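Local coordinates for protein type II restriction enzyme AgeI (Thalassobius gelatinovorus, PDB 5DWA) that is a monomer that dimerizes to cleave DNA, recognising the double-stranded sequence 5'-ACCGGT-3' and cutting after the first A, at residues L171-S176 against D223-Y227. Sequence-based numbering, arbitrary orientation.
Sequences LAERVS and DKRNY. With nucleotides of chain D; nucleotides of chain C.
A salt-bridge network at the bound DNA joins the loop 171-176, between strand 159-168 and helix 178-187, to the first turn of helix 223-230. Val175 and Lys224 lie nearest, their CA atoms 7.8 Å apart. Ala172 sits at phi/psi 41/-132; residues 174-176 take helical angles. Lys224, long and cationic, reaches across: its methylenes pack on apolar side chains (CD to Leu171 CB and CG to Val175 CG1, both 3.6 Å), while chi3 and chi4, both m, bring NZ to hydrogen-bond Ala172 O (3.0 Å) and salt-bridge Asp223 OD1 (2.9 Å) and Glu173 OE2 (3.0 Å, the hydrogen bond weak). Glu173 (m, m) also accepts from Tyr227 OH at OE1, 3.0 Å; its OE2 lies 2.5 Å from Asp223 OD2. The DG3 phosphate of chain D takes hydrogen bonds from Lys224 NZ to OP2 (3.1 Å) and, at the helix N-terminus, from Asp223 N to OP1 (3.0 Å). Arg174 hydrogen-bonds a guanine N7 through NH2, so phosphate and base contacts meet in the DNA-binding surface of this PD-(D/E)XK nuclease.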
ATOM      1  N   LEU A 171      -4.021  -9.447  -1.922  1.00 14.34           N
ATOM      2  CA  LEU A 171      -4.502  -8.436  -2.856  1.00 14.67           C
ATOM      3  C   LEU A 171      -4.821  -7.108  -2.178  1.00 15.26           C
ATOM      4  O   LEU A 171      -4.381  -6.058  -2.653  1.00 16.14           O
ATOM      5  CB  LEU A 171      -5.727  -8.961  -3.603  1.00 14.65           C
ATOM      6  CG  LEU A 171      -5.485 -10.212  -4.449  1.00 15.03           C
ATOM      7  CD1 LEU A 171      -6.752 -10.609  -5.202  1.00 17.81           C
ATOM      8  CD2 LEU A 171      -4.313 -10.001  -5.426  1.00 16.21           C
ATOM      9  N   ALA A 172      -5.563  -7.164  -1.064  1.00 15.67           N
ATOM     10  CA  ALA A 172      -6.075  -5.963  -0.386  1.00 17.17           C
ATOM     11  C   ALA A 172      -6.553  -4.969  -1.435  1.00 18.31           C
ATOM     12  O   ALA A 172      -7.264  -5.358  -2.355  1.00 19.61           O
ATOM     13  CB  ALA A 172      -5.018  -5.340   0.527  1.00 18.07           C
ATOM     14  N   GLU A 173      -6.170  -3.702  -1.334  1.00 16.61           N
ATOM     15  CA  GLU A 173      -6.423  -2.812  -2.465  1.00 17.97           C
ATOM     16  C   GLU A 173      -5.121  -2.521  -3.186  1.00 16.99           C
ATOM     17  O   GLU A 173      -5.067  -1.710  -4.111  1.00 18.80           O
ATOM     18  CB  GLU A 173      -7.090  -1.510  -2.022  1.00 19.97           C
ATOM     19  CG  GLU A 173      -8.576  -1.650  -1.718  1.00 22.72           C
ATOM     20  CD  GLU A 173      -9.378  -2.208  -2.882  1.00 24.37           C
ATOM     21  OE1 GLU A 173      -8.997  -2.004  -4.059  1.00 26.95           O
ATOM     22  OE2 GLU A 173     -10.399  -2.866  -2.614  1.00 24.08           O
ATOM     23  N   ARG A 174      -4.071  -3.207  -2.762  1.00 15.02           N
ATOM     24  CA  ARG A 174      -2.760  -3.021  -3.358  1.00 14.66           C
ATOM     25  C   ARG A 174      -2.714  -3.554  -4.787  1.00 15.24           C
ATOM     26  O   ARG A 174      -1.878  -3.132  -5.579  1.00 15.72           O
ATOM     27  CB  ARG A 174      -1.701  -3.690  -2.488  1.00 15.87           C
ATOM     28  CG  ARG A 174      -1.364  -2.872  -1.256  1.00 15.87           C
ATOM     29  CD  ARG A 174      -0.413  -3.603  -0.340  1.00 14.99           C
ATOM     30  NE  ARG A 174      -1.093  -4.623   0.444  1.00 14.47           N
ATOM     31  CZ  ARG A 174      -1.136  -5.913   0.136  1.00 13.88           C
ATOM     32  NH1 ARG A 174      -0.490  -6.378  -0.933  1.00 14.91           N
ATOM     33  NH2 ARG A 174      -1.806  -6.752   0.915  1.00 13.54           N
ATOM     34  N   VAL A 175      -3.638  -4.439  -5.139  1.00 16.38           N
ATOM     35  CA  VAL A 175      -3.672  -4.957  -6.497  1.00 16.43           C
ATOM     36  C   VAL A 175      -4.063  -3.834  -7.472  1.00 16.33           C
ATOM     37  O   VAL A 175      -3.745  -3.890  -8.662  1.00 15.70           O
ATOM     38  CB  VAL A 175      -4.623  -6.176  -6.613  1.00 16.77           C
ATOM     39  CG1 VAL A 175      -6.064  -5.771  -6.324  1.00 17.64           C
ATOM     40  CG2 VAL A 175      -4.509  -6.822  -7.999  1.00 16.93           C
ATOM     41  N   SER A 176      -4.740  -2.807  -6.963  0.50 18.06           N
ATOM     42  CA  SER A 176      -5.068  -1.648  -7.785  0.50 18.83           C
ATOM     43  C   SER A 176      -3.805  -0.943  -8.282  0.50 18.53           C
ATOM     44  O   SER A 176      -3.826  -0.301  -9.336  0.50 19.63           O
ATOM     45  CB  SER A 176      -5.953  -0.671  -7.008  0.50 20.77           C
ATOM     46  OG  SER A 176      -7.130  -1.313  -6.554  0.50 21.83           O
ATOM     47  N   ASP A 223     -14.589  -6.316  -5.125  1.00 19.00           N
ATOM     48  CA  ASP A 223     -14.214  -5.359  -6.158  1.00 19.74           C
ATOM     49  C   ASP A 223     -13.019  -5.883  -6.950  1.00 20.07           C
ATOM     50  O   ASP A 223     -12.871  -5.583  -8.131  1.00 20.24           O
ATOM     51  CB  ASP A 223     -13.926  -3.983  -5.554  1.00 21.65           C
ATOM     52  CG  ASP A 223     -12.769  -3.992  -4.587  1.00 23.28           C
ATOM     53  OD1 ASP A 223     -12.326  -5.082  -4.174  1.00 22.73           O
ATOM     54  OD2 ASP A 223     -12.318  -2.887  -4.230  1.00 25.08           O
ATOM     55  N   LYS A 224     -12.195  -6.699  -6.302  1.00 19.11           N
ATOM     56  CA  LYS A 224     -11.050  -7.300  -6.964  1.00 19.62           C
ATOM     57  C   LYS A 224     -11.464  -8.290  -8.044  1.00 19.00           C
ATOM     58  O   LYS A 224     -10.848  -8.337  -9.108  1.00 19.01           O
ATOM     59  CB  LYS A 224     -10.147  -7.969  -5.932  1.00 20.77           C
ATOM     60  CG  LYS A 224      -9.295  -6.970  -5.177  1.00 22.94           C
ATOM     61  CD  LYS A 224      -8.999  -7.433  -3.792  1.00 25.87           C
ATOM     62  CE  LYS A 224     -10.197  -7.239  -2.902  1.00 24.56           C
ATOM     63  NZ  LYS A 224     -10.242  -5.874  -2.319  1.00 24.34           N
ATOM     64  N   ARG A 225     -12.502  -9.081  -7.792  0.74 19.15           N
ATOM     65  CA  ARG A 225     -12.969 -10.005  -8.816  0.74 18.95           C
ATOM     66  C   ARG A 225     -13.537  -9.219  -9.995  0.74 19.78           C
ATOM     67  O   ARG A 225     -13.393  -9.623 -11.148  0.74 20.23           O
ATOM     68  CB  ARG A 225     -14.019 -10.973  -8.272  0.74 19.20           C
ATOM     69  CG  ARG A 225     -14.489 -11.983  -9.314  0.74 19.99           C
ATOM     70  CD  ARG A 225     -15.431 -13.018  -8.729  0.74 20.95           C
ATOM     71  NE  ARG A 225     -14.762 -13.881  -7.763  0.74 20.94           N
ATOM     72  CZ  ARG A 225     -14.214 -15.055  -8.060  0.74 20.41           C
ATOM     73  NH1 ARG A 225     -14.244 -15.516  -9.307  0.74 20.10           N
ATOM     74  NH2 ARG A 225     -13.623 -15.764  -7.111  0.74 19.94           N
ATOM     75  N   ASN A 226     -14.163  -8.085  -9.697  1.00 20.78           N
ATOM     76  CA  ASN A 226     -14.693  -7.211 -10.739  1.00 22.55           C
ATOM     77  C   ASN A 226     -13.580  -6.640 -11.625  1.00 21.50           C
ATOM     78  O   ASN A 226     -13.776  -6.474 -12.821  1.00 21.42           O
ATOM     79  CB  ASN A 226     -15.517  -6.068 -10.122  1.00 25.39           C
ATOM     80  CG  ASN A 226     -16.847  -6.539  -9.551  1.00 30.48           C
ATOM     81  OD1 ASN A 226     -17.408  -7.539  -9.999  1.00 32.77           O
ATOM     82  ND2 ASN A 226     -17.361  -5.810  -8.568  1.00 32.50           N
ATOM     83  N   TYR A 227     -12.419  -6.348 -11.038  1.00 21.94           N
ATOM     84  CA  TYR A 227     -11.269  -5.876 -11.817  1.00 22.01           C
ATOM     85  C   TYR A 227     -10.936  -6.862 -12.930  1.00 21.07           C
ATOM     86  O   TYR A 227     -10.643  -6.475 -14.064  1.00 20.59           O
ATOM     87  CB  TYR A 227     -10.023  -5.696 -10.936  1.00 22.83           C
ATOM     88  CG  TYR A 227     -10.108  -4.659  -9.832  1.00 25.19           C
ATOM     89  CD1 TYR A 227     -10.946  -3.557  -9.928  1.00 26.69           C
ATOM     90  CD2 TYR A 227      -9.325  -4.788  -8.688  1.00 25.76           C
ATOM     91  CE1 TYR A 227     -11.008  -2.615  -8.912  1.00 28.15           C
ATOM     92  CE2 TYR A 227      -9.383  -3.855  -7.668  1.00 26.33           C
ATOM     93  CZ  TYR A 227     -10.225  -2.769  -7.786  1.00 27.59           C
ATOM     94  OH  TYR A 227     -10.285  -1.838  -6.771  1.00 29.17           O
TER
ATOM     95  P    DG D   3     -13.962  -5.466  -1.065  1.00 23.97           P
ATOM     96  OP1  DG D   3     -14.857  -5.529  -2.244  1.00 24.96           O
ATOM     97  OP2  DG D   3     -12.886  -6.460  -0.899  1.00 23.97           O
ATOM     98  O5'  DG D   3     -13.314  -4.003  -0.979  1.00 23.61           O
ATOM     99  C5'  DG D   3     -14.169  -2.873  -0.983  1.00 23.51           C
ATOM    100  C4'  DG D   3     -13.648  -1.749  -0.095  1.00 21.08           C
ATOM    101  O4'  DG D   3     -13.591  -2.168   1.297  1.00 19.89           O
ATOM    102  C3'  DG D   3     -12.260  -1.219  -0.424  1.00 20.72           C
ATOM    103  O3'  DG D   3     -12.263   0.190  -0.151  1.00 21.72           O
ATOM    104  C2'  DG D   3     -11.374  -1.986   0.565  1.00 20.04           C
ATOM    105  C1'  DG D   3     -12.274  -1.994   1.795  1.00 18.68           C
ATOM    106  N9   DG D   3     -12.024  -3.078   2.745  1.00 18.40           N
ATOM    107  C8   DG D   3     -11.927  -4.421   2.468  1.00 16.92           C
ATOM    108  N7   DG D   3     -11.756  -5.159   3.534  1.00 17.59           N
ATOM    109  C5   DG D   3     -11.781  -4.249   4.589  1.00 17.86           C
ATOM    110  C6   DG D   3     -11.663  -4.457   5.988  1.00 16.84           C
ATOM    111  O6   DG D   3     -11.507  -5.517   6.595  1.00 17.78           O
ATOM    112  N1   DG D   3     -11.735  -3.267   6.696  1.00 16.44           N
ATOM    113  C2   DG D   3     -11.913  -2.030   6.135  1.00 18.52           C
ATOM    114  N2   DG D   3     -11.958  -0.995   6.985  1.00 20.09           N
ATOM    115  N3   DG D   3     -12.028  -1.819   4.827  1.00 18.18           N
ATOM    116  C4   DG D   3     -11.962  -2.970   4.123  1.00 17.86           C
TER
ATOM    117  P    DC C   6       3.371  -7.531  -1.392  1.00 23.56           P
ATOM    118  OP1  DC C   6       3.292  -8.874  -1.943  1.00 23.86           O
ATOM    119  OP2  DC C   6       2.588  -6.404  -1.928  1.00 27.58           O
ATOM    120  O5'  DC C   6       3.015  -7.665   0.158  1.00 17.38           O
ATOM    121  C5'  DC C   6       3.730  -8.565   0.950  1.00 15.04           C
ATOM    122  C4'  DC C   6       3.313  -8.399   2.391  1.00 12.75           C
ATOM    123  O4'  DC C   6       3.551  -7.041   2.815  1.00 13.05           O
ATOM    124  C3'  DC C   6       1.853  -8.694   2.689  1.00 11.36           C
ATOM    125  O3'  DC C   6       1.798  -9.367   3.913  1.00 11.16           O
ATOM    126  C2'  DC C   6       1.218  -7.300   2.790  1.00 11.86           C
ATOM    127  C1'  DC C   6       2.367  -6.466   3.338  1.00 13.01           C
ATOM    128  N1   DC C   6       2.357  -5.059   2.894  1.00 12.67           N
ATOM    129  C2   DC C   6       2.370  -4.016   3.827  1.00 13.16           C
ATOM    130  O2   DC C   6       2.331  -4.271   5.036  1.00 13.75           O
ATOM    131  N3   DC C   6       2.398  -2.739   3.374  1.00 13.80           N
ATOM    132  C4   DC C   6       2.449  -2.495   2.068  1.00 14.24           C
ATOM    133  N4   DC C   6       2.469  -1.222   1.670  1.00 14.75           N
ATOM    134  C5   DC C   6       2.473  -3.543   1.110  1.00 13.79           C
ATOM    135  C6   DC C   6       2.432  -4.794   1.559  1.00 12.89           C
TER
ATOM    136  P    DA D   4     -11.382   1.223  -1.000  1.00 22.50           P
ATOM    137  OP1  DA D   4     -12.130   2.506  -0.958  1.00 25.16           O
ATOM    138  OP2  DA D   4     -11.012   0.617  -2.299  1.00 23.02           O
ATOM    139  O5'  DA D   4     -10.050   1.381  -0.132  1.00 22.04           O
ATOM    140  C5'  DA D   4     -10.060   2.222   0.999  1.00 21.27           C
ATOM    141  C4'  DA D   4      -8.820   2.022   1.838  1.00 20.28           C
ATOM    142  O4'  DA D   4      -8.939   0.811   2.613  1.00 19.64           O
ATOM    143  C3'  DA D   4      -7.509   1.886   1.058  1.00 20.14           C
ATOM    144  O3'  DA D   4      -6.525   2.593   1.736  1.00 21.96           O
ATOM    145  C2'  DA D   4      -7.215   0.394   1.147  1.00 18.51           C
ATOM    146  C1'  DA D   4      -7.708   0.149   2.555  1.00 18.12           C
ATOM    147  N9   DA D   4      -7.903  -1.240   2.895  1.00 16.67           N
ATOM    148  C8   DA D   4      -7.920  -2.312   2.051  1.00 15.63           C
ATOM    149  N7   DA D   4      -8.120  -3.454   2.658  1.00 15.59           N
ATOM    150  C5   DA D   4      -8.243  -3.094   3.997  1.00 14.85           C
ATOM    151  C6   DA D   4      -8.454  -3.842   5.170  1.00 14.43           C
ATOM    152  N6   DA D   4      -8.604  -5.166   5.185  1.00 15.14           N
ATOM    153  N1   DA D   4      -8.521  -3.167   6.333  1.00 15.66           N
ATOM    154  C2   DA D   4      -8.373  -1.841   6.324  1.00 15.41           C
ATOM    155  N3   DA D   4      -8.167  -1.033   5.290  1.00 15.86           N
ATOM    156  C4   DA D   4      -8.112  -1.734   4.149  1.00 14.80           C
TER